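Local coordinates for protein endoglucanase family 5 (Clostridium acetobutylicum ATCC 824, PDB 6PZ7) that probably hydrolyses internal beta-1,4-glucosidic bonds of cellulose and related plant polysaccharides, acting as a broad-specificity endoglucanase of glycoside hydrolase family 5, at residues A[55-60]-A[300-305]; A[88-91]-A[95-98]; A[144-149]-A[154-159]; A[192-197]-A[202-207]. One frame throughout, in Å; residues are numbered along the deposited sequence.

Contact 1: A[55-60]-A[300-305]; sequences TVRIPV and VWWDNG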
loop_
_atom_site.group_PDB
_atom_site.type_symbol
_atom_site.label_atom_id
_atom_site.label_comp_id
_atom_site.label_asym_id
_atom_site.label_seq_id
_atom_site.Cartn_x
_atom_site.Cartn_y
_atom_site.Cartn_z
ATOM N N THR A 55 -9.599 -7.323 -1.553
ATOM C CA THR A 55 -8.456 -6.961 -0.721
ATOM C C THR A 55 -8.740 -5.648 -0.011
ATOM O O THR A 55 -9.284 -4.708 -0.624
ATOM C CB THR A 55 -7.201 -6.750 -1.604
ATOM O OG1 THR A 55 -6.859 -7.961 -2.250
ATOM C CG2 THR A 55 -5.993 -6.304 -0.805
ATOM N N VAL A 56 -8.368 -5.566 1.261
ATOM C CA VAL A 56 -8.282 -4.306 1.988
ATOM C C VAL A 56 -6.848 -4.123 2.443
ATOM O O VAL A 56 -6.285 -5.005 3.100
ATOM C CB VAL A 56 -9.262 -4.270 3.177
ATOM C CG1 VAL A 56 -9.052 -3.010 3.975
ATOM C CG2 VAL A 56 -10.685 -4.358 2.662
ATOM N N ARG A 57 -6.273 -2.988 2.098
ATOM C CA ARG A 57 -4.980 -2.595 2.645
ATOM C C ARG A 57 -5.242 -1.774 3.900
ATOM O O ARG A 57 -6.088 -0.866 3.900
ATOM C CB ARG A 57 -4.148 -1.834 1.603
ATOM C CG ARG A 57 -2.769 -1.337 2.117
ATOM C CD ARG A 57 -1.881 -1.018 0.953
ATOM N NE ARG A 57 -0.561 -0.456 1.281
ATOM C CZ ARG A 57 -0.276 0.831 1.300
ATOM N NH1 ARG A 57 -1.196 1.775 1.194
ATOM N NH2 ARG A 57 0.989 1.204 1.394
ATOM N N ILE A 58 -4.535 -2.124 4.969
ATOM C CA ILE A 58 -4.675 -1.550 6.303
ATOM C C ILE A 58 -3.355 -0.854 6.627
ATOM O O ILE A 58 -2.444 -1.453 7.236
ATOM C CB ILE A 58 -5.016 -2.629 7.344
ATOM C CG1 ILE A 58 -6.250 -3.442 6.954
ATOM C CG2 ILE A 58 -5.198 -1.965 8.705
ATOM C CD1 ILE A 58 -6.470 -4.698 7.798
ATOM N N PRO A 59 -3.199 0.395 6.222
ATOM C CA PRO A 59 -1.980 1.119 6.576
ATOM C C PRO A 59 -1.949 1.347 8.068
ATOM O O PRO A 59 -2.947 1.759 8.666
ATOM C CB PRO A 59 -2.113 2.421 5.799
ATOM C CG PRO A 59 -3.514 2.529 5.397
ATOM C CD PRO A 59 -4.110 1.171 5.368
ATOM N N VAL A 60 -0.801 1.135 8.682
ATOM C CA VAL A 60 -0.637 1.328 10.124
ATOM C C VAL A 60 0.632 2.118 10.384
ATOM O O VAL A 60 1.724 1.696 9.983
ATOM C CB VAL A 60 -0.591 0.009 10.919
ATOM C CG1 VAL A 60 -0.426 0.297 12.415
ATOM C CG2 VAL A 60 -1.853 -0.812 10.659
ATOM N N VAL A 300 -4.969 -1.152 -5.855
ATOM C CA VAL A 300 -5.631 -0.898 -4.568
ATOM C C VAL A 300 -5.900 0.610 -4.471
ATOM O O VAL A 300 -4.963 1.411 -4.434
ATOM C CB VAL A 300 -4.776 -1.370 -3.394
ATOM C CG1 VAL A 300 -5.552 -1.246 -2.080
ATOM C CG2 VAL A 300 -4.277 -2.801 -3.585
ATOM N N TRP A 301 -7.180 0.997 -4.472
ATOM C CA TRP A 301 -7.578 2.406 -4.437
ATOM C C TRP A 301 -7.264 3.047 -3.099
ATOM O O TRP A 301 -7.543 2.456 -2.051
ATOM C CB TRP A 301 -9.098 2.499 -4.692
ATOM C CG TRP A 301 -9.598 3.926 -4.743
ATOM C CD1 TRP A 301 -9.992 4.682 -3.698
ATOM C CD2 TRP A 301 -9.721 4.750 -5.903
ATOM N NE1 TRP A 301 -10.337 5.939 -4.117
ATOM C CE2 TRP A 301 -10.196 5.994 -5.473
ATOM C CE3 TRP A 301 -9.508 4.553 -7.279
ATOM C CZ2 TRP A 301 -10.462 7.024 -6.359
ATOM C CZ3 TRP A 301 -9.792 5.571 -8.148
ATOM C CH2 TRP A 301 -10.247 6.791 -7.681
ATOM N N TRP A 302 -6.690 4.244 -3.111
ATOM C CA TRP A 302 -6.462 5.016 -1.888
ATOM C C TRP A 302 -7.720 5.796 -1.492
ATOM O O TRP A 302 -8.133 6.714 -2.184
ATOM C CB TRP A 302 -5.297 5.991 -2.069
ATOM C CG TRP A 302 -5.018 6.781 -0.811
ATOM C CD1 TRP A 302 -5.333 8.096 -0.587
ATOM C CD2 TRP A 302 -4.464 6.279 0.401
ATOM N NE1 TRP A 302 -4.996 8.436 0.697
ATOM C CE2 TRP A 302 -4.462 7.345 1.329
ATOM C CE3 TRP A 302 -3.979 5.037 0.806
ATOM C CZ2 TRP A 302 -3.957 7.206 2.632
ATOM C CZ3 TRP A 302 -3.472 4.901 2.104
ATOM C CH2 TRP A 302 -3.465 5.991 2.988
ATOM N N ASP A 303 -8.307 5.443 -0.356
ATOM C CA ASP A 303 -9.504 6.075 0.187
ATOM C C ASP A 303 -9.129 6.636 1.555
ATOM O O ASP A 303 -8.886 5.888 2.506
ATOM C CB ASP A 303 -10.687 5.102 0.266
ATOM C CG ASP A 303 -11.955 5.780 0.679
ATOM O OD1 ASP A 303 -11.888 6.617 1.599
ATOM O OD2 ASP A 303 -13.010 5.485 0.085
ATOM N N ASN A 304 -9.115 7.951 1.695
ATOM C CA ASN A 304 -8.788 8.613 2.963
ATOM C C ASN A 304 -10.001 9.166 3.686
ATOM O O ASN A 304 -9.852 9.882 4.677
ATOM C CB ASN A 304 -7.694 9.659 2.772
ATOM C CG ASN A 304 -8.097 10.782 1.837
ATOM O OD1 ASN A 304 -9.212 10.817 1.299
ATOM N ND2 ASN A 304 -7.163 11.679 1.616
ATOM N N GLY A 305 -11.203 8.875 3.210
ATOM C CA GLY A 305 -12.401 9.338 3.892
ATOM C C GLY A 305 -12.784 10.766 3.581
ATOM O O GLY A 305 -13.689 11.312 4.248
#

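Contact 2: A[88-91]-A[95-98]; sequences YVIQ and YAIL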
loop_
_atom_site.group_PDB
_atom_site.type_symbol
_atom_site.label_atom_id
_atom_site.label_comp_id
_atom_site.label_asym_id
_atom_site.label_seq_id
_atom_site.Cartn_x
_atom_site.Cartn_y
_atom_site.Cartn_z
ATOM N N TYR A 88 -11.803 -7.814 10.858
ATOM C CA TYR A 88 -12.959 -7.438 10.038
ATOM C C TYR A 88 -12.751 -7.940 8.612
ATOM O O TYR A 88 -13.673 -8.445 7.963
ATOM C CB TYR A 88 -13.163 -5.907 10.004
ATOM C CG TYR A 88 -13.438 -5.176 11.293
ATOM C CD1 TYR A 88 -14.043 -5.757 12.381
ATOM C CD2 TYR A 88 -13.087 -3.834 11.394
ATOM C CE1 TYR A 88 -14.261 -5.037 13.543
ATOM C CE2 TYR A 88 -13.290 -3.114 12.538
ATOM C CZ TYR A 88 -13.893 -3.719 13.622
ATOM O OH TYR A 88 -14.087 -2.982 14.781
ATOM N N VAL A 89 -11.551 -7.683 8.076
ATOM C CA VAL A 89 -11.228 -8.016 6.693
ATOM C C VAL A 89 -11.159 -9.537 6.498
ATOM O O VAL A 89 -11.761 -10.115 5.571
ATOM C CB VAL A 89 -9.908 -7.325 6.288
ATOM C CG1 VAL A 89 -9.505 -7.737 4.880
ATOM C CG2 VAL A 89 -10.047 -5.810 6.368
ATOM N N ILE A 90 -10.412 -10.220 7.373
ATOM C CA ILE A 90 -10.216 -11.662 7.252
ATOM C C ILE A 90 -11.534 -12.387 7.413
ATOM O O ILE A 90 -11.800 -13.367 6.694
ATOM C CB ILE A 90 -9.135 -12.142 8.246
ATOM C CG1 ILE A 90 -7.738 -11.551 7.889
ATOM C CG2 ILE A 90 -9.095 -13.653 8.358
ATOM C CD1 ILE A 90 -7.155 -12.030 6.594
ATOM N N GLN A 91 -12.369 -11.966 8.370
ATOM C CA GLN A 91 -13.670 -12.601 8.574
ATOM C C GLN A 91 -14.610 -12.411 7.388
ATOM O O GLN A 91 -15.584 -13.169 7.257
ATOM C CB GLN A 91 -14.337 -12.028 9.833
ATOM C CG GLN A 91 -13.677 -12.468 11.103
ATOM C CD GLN A 91 -14.121 -11.719 12.329
ATOM O OE1 GLN A 91 -14.923 -10.775 12.254
ATOM N NE2 GLN A 91 -13.604 -12.105 13.483
ATOM N N TYR A 95 -8.419 -10.678 1.269
ATOM C CA TYR A 95 -7.021 -10.452 1.616
ATOM C C TYR A 95 -6.896 -9.174 2.416
ATOM O O TYR A 95 -7.587 -8.189 2.136
ATOM C CB TYR A 95 -6.146 -10.340 0.342
ATOM C CG TYR A 95 -5.948 -11.660 -0.343
ATOM C CD1 TYR A 95 -6.877 -12.146 -1.268
ATOM C CD2 TYR A 95 -4.840 -12.441 -0.071
ATOM C CE1 TYR A 95 -6.699 -13.373 -1.882
ATOM C CE2 TYR A 95 -4.657 -13.680 -0.670
ATOM C CZ TYR A 95 -5.604 -14.151 -1.554
ATOM O OH TYR A 95 -5.384 -15.397 -2.122
ATOM N N ALA A 96 -6.009 -9.191 3.418
ATOM C CA ALA A 96 -5.651 -8.025 4.207
ATOM C C ALA A 96 -4.163 -7.773 3.995
ATOM O O ALA A 96 -3.359 -8.710 4.103
ATOM C CB ALA A 96 -5.926 -8.256 5.697
ATOM N N ILE A 97 -3.777 -6.526 3.713
ATOM C CA ILE A 97 -2.371 -6.108 3.663
ATOM C C ILE A 97 -2.100 -5.277 4.900
ATOM O O ILE A 97 -2.757 -4.252 5.113
ATOM C CB ILE A 97 -2.041 -5.303 2.383
ATOM C CG1 ILE A 97 -2.309 -6.087 1.105
ATOM C CG2 ILE A 97 -0.559 -4.844 2.450
ATOM C CD1 ILE A 97 -2.365 -5.174 -0.122
ATOM N N LEU A 98 -1.162 -5.707 5.734
ATOM C CA LEU A 98 -0.780 -5.015 6.960
ATOM C C LEU A 98 0.631 -4.484 6.772
ATOM O O LEU A 98 1.537 -5.263 6.448
ATOM C CB LEU A 98 -0.842 -5.992 8.135
ATOM C CG LEU A 98 -0.406 -5.435 9.475
ATOM C CD1 LEU A 98 -1.319 -4.359 9.981
ATOM C CD2 LEU A 98 -0.289 -6.525 10.519
#

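Contact 3: A[144-149]-A[154-159]; sequences LNEPRI and EEWNGG. With EDO (1,2-ethanediol), chain C.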
loop_
_atom_site.group_PDB
_atom_site.type_symbol
_atom_site.label_atom_id
_atom_site.label_comp_id
_atom_site.label_asym_id
_atom_site.label_seq_id
_atom_site.Cartn_x
_atom_site.Cartn_y
_atom_site.Cartn_z
ATOM N N LEU A 144 7.328 -1.898 4.326
ATOM C CA LEU A 144 7.502 -0.462 4.374
ATOM C C LEU A 144 6.505 0.140 3.401
ATOM O O LEU A 144 6.125 -0.493 2.409
ATOM C CB LEU A 144 8.914 -0.074 3.941
ATOM C CG LEU A 144 10.090 -0.705 4.704
ATOM C CD1 LEU A 144 11.384 -0.435 3.986
ATOM C CD2 LEU A 144 10.121 -0.143 6.112
ATOM N N ASN A 145 6.124 1.404 3.631
ATOM C CA ASN A 145 5.157 2.091 2.767
ATOM C C ASN A 145 5.868 2.841 1.639
ATOM O O ASN A 145 5.970 2.343 0.512
ATOM C CB ASN A 145 4.310 3.037 3.626
ATOM C CG ASN A 145 3.416 3.898 2.787
ATOM O OD1 ASN A 145 2.770 3.399 1.882
ATOM N ND2 ASN A 145 3.338 5.169 3.077
ATOM N N GLU A 146 6.368 4.038 1.920
ATOM C CA GLU A 146 7.078 4.875 0.960
ATOM C C GLU A 146 8.399 5.313 1.587
ATOM O O GLU A 146 8.604 6.490 1.939
ATOM C CB GLU A 146 6.226 6.077 0.586
ATOM C CG GLU A 146 4.995 5.655 -0.221
ATOM C CD GLU A 146 4.123 6.771 -0.678
ATOM O OE1 GLU A 146 4.384 7.950 -0.326
ATOM O OE2 GLU A 146 3.103 6.518 -1.380
ATOM N N PRO A 147 9.297 4.368 1.835
ATOM C CA PRO A 147 10.516 4.703 2.583
ATOM C C PRO A 147 11.360 5.674 1.778
ATOM O O PRO A 147 11.612 5.474 0.592
ATOM C CB PRO A 147 11.216 3.345 2.746
ATOM C CG PRO A 147 10.727 2.499 1.579
ATOM C CD PRO A 147 9.258 2.945 1.418
ATOM N N ARG A 148 11.830 6.729 2.427
ATOM C CA ARG A 148 12.437 7.845 1.718
ATOM C C ARG A 148 13.048 8.811 2.713
ATOM O O ARG A 148 12.884 8.661 3.931
ATOM C CB ARG A 148 11.384 8.552 0.873
ATOM C CG ARG A 148 10.338 9.316 1.696
ATOM C CD ARG A 148 9.124 9.690 0.864
ATOM N NE ARG A 148 8.202 10.565 1.567
ATOM C CZ ARG A 148 7.319 10.161 2.449
ATOM N NH1 ARG A 148 7.153 8.900 2.750
ATOM N NH2 ARG A 148 6.565 11.077 3.071
ATOM N N ILE A 149 13.744 9.811 2.176
ATOM C CA ILE A 149 14.310 10.914 2.955
ATOM C C ILE A 149 13.431 12.142 2.752
ATOM O O ILE A 149 13.464 12.789 1.695
ATOM C CB ILE A 149 15.775 11.191 2.587
ATOM C CG1 ILE A 149 16.615 9.923 2.771
ATOM C CG2 ILE A 149 16.309 12.373 3.420
ATOM C CD1 ILE A 149 16.725 9.439 4.140
ATOM N N GLU A 154 15.478 14.537 -4.008
ATOM C CA GLU A 154 15.088 13.338 -4.738
ATOM C C GLU A 154 13.926 12.581 -4.122
ATOM O O GLU A 154 13.598 11.473 -4.587
ATOM C CB GLU A 154 16.291 12.406 -4.937
ATOM C CG GLU A 154 17.480 13.021 -5.670
ATOM C CD GLU A 154 18.445 13.778 -4.782
ATOM O OE1 GLU A 154 18.304 13.876 -3.558
ATOM O OE2 GLU A 154 19.441 14.312 -5.364
ATOM N N GLU A 155 13.279 13.143 -3.101
ATOM C CA GLU A 155 12.216 12.458 -2.380
ATOM C C GLU A 155 11.175 11.849 -3.303
ATOM O O GLU A 155 10.735 10.711 -3.073
ATOM C CB GLU A 155 11.578 13.431 -1.381
ATOM C CG GLU A 155 10.483 12.820 -0.544
ATOM C CD GLU A 155 9.809 13.775 0.436
ATOM O OE1 GLU A 155 10.189 14.955 0.505
ATOM O OE2 GLU A 155 8.883 13.284 1.174
ATOM N N TRP A 156 10.725 12.597 -4.301
ATOM C CA TRP A 156 9.694 12.132 -5.222
ATOM C C TRP A 156 10.235 11.809 -6.608
ATOM O O TRP A 156 9.452 11.698 -7.565
ATOM C CB TRP A 156 8.546 13.136 -5.249
ATOM C CG TRP A 156 7.942 13.306 -3.857
ATOM C CD1 TRP A 156 7.947 14.450 -3.112
ATOM C CD2 TRP A 156 7.327 12.297 -3.041
ATOM N NE1 TRP A 156 7.350 14.210 -1.890
ATOM C CE2 TRP A 156 6.934 12.912 -1.834
ATOM C CE3 TRP A 156 7.040 10.935 -3.225
ATOM C CZ2 TRP A 156 6.294 12.206 -0.814
ATOM C CZ3 TRP A 156 6.380 10.252 -2.211
ATOM C CH2 TRP A 156 6.013 10.875 -1.039
ATOM N N ASN A 157 11.533 11.620 -6.732
ATOM C CA ASN A 157 12.208 11.310 -7.981
ATOM C C ASN A 157 12.936 9.968 -7.943
ATOM O O ASN A 157 13.843 9.721 -8.774
ATOM C CB ASN A 157 13.202 12.435 -8.332
ATOM C CG ASN A 157 12.501 13.685 -8.641
ATOM O OD1 ASN A 157 11.533 13.682 -9.429
ATOM N ND2 ASN A 157 12.955 14.767 -8.073
ATOM N N GLY A 158 12.627 9.112 -7.007
ATOM C CA GLY A 158 13.260 7.813 -6.926
ATOM C C GLY A 158 14.504 7.768 -6.075
ATOM O O GLY A 158 15.200 6.754 -6.060
ATOM N N GLY A 159 14.810 8.831 -5.338
ATOM C CA GLY A 159 15.862 8.779 -4.342
ATOM C C GLY A 159 17.255 8.873 -4.950
ATOM O O GLY A 159 17.449 9.407 -6.041
HETATM C C1 EDO C . 1.979 10.239 -1.690
HETATM O O1 EDO C . 2.385 9.675 -0.432
HETATM C C2 EDO C . 1.237 9.219 -2.533
HETATM O O2 EDO C . 2.148 8.258 -3.071
HETATM O O HOH W 1 6.716 13.934 2.625
#

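Contact 4: A[192-197]-A[202-207]; sequences VPTYAA and AAMNDL. With EDO (1,2-ethanediol), chain D.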
loop_
_atom_site.group_PDB
_atom_site.type_symbol
_atom_site.label_atom_id
_atom_site.label_comp_id
_atom_site.label_asym_id
_atom_site.label_seq_id
_atom_site.Cartn_x
_atom_site.Cartn_y
_atom_site.Cartn_z
ATOM N N VAL A 192 7.241 -5.711 -0.742
ATOM C CA VAL A 192 8.367 -4.801 -0.467
ATOM C C VAL A 192 8.382 -3.688 -1.506
ATOM O O VAL A 192 8.222 -3.973 -2.711
ATOM C CB VAL A 192 9.726 -5.526 -0.465
ATOM C CG1 VAL A 192 9.729 -6.612 0.594
ATOM C CG2 VAL A 192 10.146 -6.083 -1.844
ATOM N N PRO A 193 8.537 -2.424 -1.089
ATOM C CA PRO A 193 8.561 -1.320 -2.054
ATOM C C PRO A 193 9.968 -0.958 -2.509
ATOM O O PRO A 193 10.965 -1.237 -1.835
ATOM C CB PRO A 193 7.978 -0.150 -1.234
ATOM C CG PRO A 193 8.540 -0.414 0.165
ATOM C CD PRO A 193 8.492 -1.927 0.316
ATOM N N THR A 194 10.013 -0.274 -3.662
ATOM C CA THR A 194 11.119 0.571 -4.084
ATOM C C THR A 194 11.199 1.788 -3.142
ATOM O O THR A 194 10.317 2.036 -2.308
ATOM C CB THR A 194 10.856 1.036 -5.509
ATOM O OG1 THR A 194 9.586 1.688 -5.488
ATOM C CG2 THR A 194 10.846 -0.095 -6.528
ATOM N N TYR A 195 12.225 2.613 -3.352
ATOM C CA TYR A 195 12.324 3.927 -2.707
ATOM C C TYR A 195 11.027 4.680 -2.976
ATOM O O TYR A 195 10.625 4.849 -4.122
ATOM C CB TYR A 195 13.511 4.710 -3.307
ATOM C CG TYR A 195 13.692 6.071 -2.647
ATOM C CD1 TYR A 195 12.919 7.150 -2.998
ATOM C CD2 TYR A 195 14.658 6.260 -1.660
ATOM C CE1 TYR A 195 13.056 8.386 -2.385
ATOM C CE2 TYR A 195 14.801 7.499 -1.036
ATOM C CZ TYR A 195 14.015 8.555 -1.412
ATOM O OH TYR A 195 14.132 9.793 -0.796
ATOM N N ALA A 196 10.370 5.125 -1.897
ATOM C CA ALA A 196 9.107 5.867 -1.926
ATOM C C ALA A 196 7.967 5.114 -2.615
ATOM O O ALA A 196 6.979 5.741 -2.985
ATOM C CB ALA A 196 9.271 7.267 -2.496
ATOM N N ALA A 197 8.097 3.815 -2.827
ATOM C CA ALA A 197 7.188 3.050 -3.677
ATOM C C ALA A 197 7.110 3.640 -5.077
ATOM O O ALA A 197 6.122 3.503 -5.787
ATOM C CB ALA A 197 5.808 2.827 -3.045
ATOM N N ALA A 202 15.116 4.380 -12.040
ATOM C CA ALA A 202 16.229 3.973 -11.195
ATOM C C ALA A 202 15.738 3.278 -9.933
ATOM O O ALA A 202 16.419 2.385 -9.398
ATOM C CB ALA A 202 17.119 5.149 -10.797
ATOM N N ALA A 203 14.591 3.704 -9.392
ATOM C CA ALA A 203 14.022 3.044 -8.219
ATOM C C ALA A 203 13.683 1.595 -8.526
ATOM O O ALA A 203 13.968 0.690 -7.736
ATOM C CB ALA A 203 12.810 3.828 -7.731
ATOM N N MET A 204 13.056 1.356 -9.672
ATOM C CA MET A 204 12.719 -0.010 -10.042
ATOM C C MET A 204 13.967 -0.808 -10.384
ATOM O O MET A 204 14.059 -1.984 -10.028
ATOM C CB MET A 204 11.724 -0.032 -11.198
ATOM C CG MET A 204 10.396 0.667 -10.866
ATOM S SD MET A 204 9.017 0.214 -11.964
ATOM C CE MET A 204 9.698 0.760 -13.530
ATOM N N ASN A 205 14.956 -0.189 -11.024
ATOM C CA ASN A 205 16.154 -0.933 -11.424
ATOM C C ASN A 205 17.012 -1.354 -10.240
ATOM O O ASN A 205 17.657 -2.418 -10.282
ATOM C CB ASN A 205 17.000 -0.101 -12.389
ATOM C CG ASN A 205 16.478 -0.143 -13.808
ATOM O OD1 ASN A 205 15.715 -1.037 -14.191
ATOM N ND2 ASN A 205 16.915 0.817 -14.612
ATOM N N ASP A 206 17.034 -0.576 -9.173
ATOM C CA ASP A 206 17.918 -0.843 -8.062
ATOM C C ASP A 206 17.313 -1.736 -6.988
ATOM O O ASP A 206 18.049 -2.192 -6.097
ATOM C CB ASP A 206 18.457 0.446 -7.419
ATOM C CG ASP A 206 19.539 1.129 -8.237
ATOM O OD1 ASP A 206 19.987 0.563 -9.270
ATOM O OD2 ASP A 206 19.975 2.241 -7.809
ATOM N N LEU A 207 16.023 -2.044 -7.072
ATOM C CA LEU A 207 15.384 -2.936 -6.122
ATOM C C LEU A 207 16.021 -4.315 -6.183
ATOM O O LEU A 207 16.176 -4.892 -7.261
ATOM C CB LEU A 207 13.903 -3.033 -6.455
ATOM C CG LEU A 207 13.068 -3.772 -5.429
ATOM C CD1 LEU A 207 12.930 -2.948 -4.162
ATOM C CD2 LEU A 207 11.715 -4.104 -5.992
HETATM C C1 EDO D . 4.370 8.482 -5.086
HETATM O O1 EDO D . 3.009 8.266 -5.412
HETATM C C2 EDO D . 5.102 7.145 -5.203
HETATM O O2 EDO D . 6.442 7.483 -4.900
HETATM O O HOH W 2 14.363 1.566 -5.058
#

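Contact 1: A[55-60]-A[300-305]
Arg57 lies between Val300 and Trp302, meeting one with the root of its side chain and the other with its tip. At the root, CB of Arg57 packs on CG1 of Val300 at 4.0 Å, a methyl that its chi1 of -173° carries to the side opposite the Val300 backbone N. The arginine then runs extended from CG to NE, so that NH1 ends 4.0 Å from CZ3 of Trp302. The indole carbon sits at the edge of the guanidinium, near its plane, and the two planes are turned 67° from each other; the pair is therefore no flat stack. The same corner of the indole receives Pro59, whose CG stands 4.1 Å from CZ3 of Trp302. All four side chains are buried, and no polar bond joins the two segments; they meet by packing, with the guanidinium edge against the indole.

What fixes the guanidinium lies one shell out. NH1 donates to the side-chain oxygens of Asn21 and Gln269, while NH2 donates to those of Gln142 and Asn145, so polar groups from several strands and the loop after strand 139-142 hold its rotation. Asn21 also gives its ND2 to the carbonyl of Trp301, tying the second strand to the same network. Farther along, Asp303 OD1 accepts from Gly305 N at 2.9 Å, an Asx turn in the chain that follows. Strands 55-58 and 298-303 both flank strand 19-22, and their side chains meet inside the closed eight-stranded parallel barrel, the interior packing of a TIM barrel.

Contact 2: A[88-91]-A[95-98]
Val89 and Ala96 carry most of this helix-to-strand contact, with Ile90 completing it. One methyl of the valine does most of the work: CG1 of Val89 rests 3.7 Å from CB of Ala96 and 3.4 Å from the carbonyl O of Tyr95, so it covers the strand backbone as well as the alanine. Its chi1 of 176° sends CG1 to the side opposite the backbone N, leaving the other branch, CG2, to pack toward Val56 on the adjoining strand. Ile90 reaches the same alanine from the next position of the helix, placing CD1 at 4.1 Å from Ala96 CB. The small side chain is thus touched by two methyl groups from consecutive helical residues, and the backbones come close, with Val89 CA and Ala96 CA 6.1 Å apart.

Tyr95 contributes mainly its carbonyl, because its side chain leaves the strand on the face turned from the helix; its hydroxyl bonds to Asp15 and its ring meets that of His138, a residue that Ile90 also touches. Only three residues separate the segments. The packing joins helix 76-91 to the strand that follows it, as the outer helical layer lies on the barrel in a beta-alpha-beta crossover of the TIM-barrel fold.

Contact 3: A[144-149]-A[154-159]
Glu155 OE2 is gripped twice: by NE of Arg148 at 2.8 Å and by a water that donates to it at 2.7 Å while accepting from Arg148 NH2. The salt bridge uses the anti lone pair of OE2 and is fairly straight, with an N-H...O angle of 161°; carboxylate and guanidinium are nearly coplanar, 19° apart. Elsewhere on the arginine, NH1 donates to Glu146 O at 2.9 Å, again close to the guanidinium plane, so the group is held flat from two directions. CH2 of Trp156 lies over one guanidinium face, toward its rim, and CD of Arg148 makes a CH-pi contact with the six-membered ring. Glu146 OE1 instead lies at the indole edge, 3.4 Å from Trp156 CH2, its carboxylate almost perpendicular to the ring. OE1 and OE2 of Glu146 accept from O1 and O2 of an ethanediol, probably from the crystallisation liquor, at 2.6 Å each; OE2 also bonds to His221. Residues 145-147 match the Asn-Glu-Pro signature in which family 5 enzymes carry their acid/base glutamate. The chemistry implies a loop held by a salt bridge and a bridging water, bringing an indole beside the probable catalytic carboxylate.

Contact 4: A[192-197]-A[202-207]
The chain leaving strand 190-193 passes beside helix 201-206 most closely where Thr194 faces Ala203, their CA atoms 5.6 Å apart. Backbone meets backbone there through a water, which accepts from Tyr195 N at 2.9 Å and donates to Ala203 O at 2.8 Å. Thr194 lies against the same carbonyl: its CG2 is 3.4 Å from Ala203 O, and its CB is 4.1 Å from CB of Ala203. A chi1 of 56° sets OG1 between the backbone N and the carbonyl carbon and turns the methyl to the helix, while the hydroxyl bonds to Ser198 in the intervening loop.

Helix 201-206 occupies the helical position of the beta-alpha-beta unit that runs from strand 190-193 to strand 216-221, so this is a short version of the helix-on-barrel packing of a TIM barrel. Past the helix end, Leu207 comes back over the strand. It takes two conformations, so its contacts are less certain; in one of them CD1 is 3.5 Å from Pro193 O, a carbonyl that accepts a hydrogen bond from Asn171, and CD2 is 4.1 Å from Thr194 CG2. Phe258 of helix 241-259 packs on this leucine and on Met204. Beyond Thr194 the chain turns tightly, Ala197 N donating to Thr194 O, and O2 of an ethanediol, probably from the crystallisation liquor, donates to Ala196 O at 2.6 Å.

How the contacts relate
Contacts 1, 2 and 4 are buried and reach the same barrel sheet; contact 3 is a surface contact in the loop after strand 139-142. Contact 1, its centre about 7 Å from that of the chain, is the most central and places a charged group inside the barrel, where side chains of neighbouring elements bond to it, whereas contacts 2 and 4 lay helices on its outside through apolar side chains, contact 4 adding a bridging water. Contacts 1 and 2 hold neighbouring strands, joined by probable backbone bonds such as Ile58 N to Ile97 O. Contacts 3 and 4, with centres about 9 Å apart, meet through Pro147 O and Ala196 N. Asn145, bonded to Arg57, ties contact 3 to contact 1.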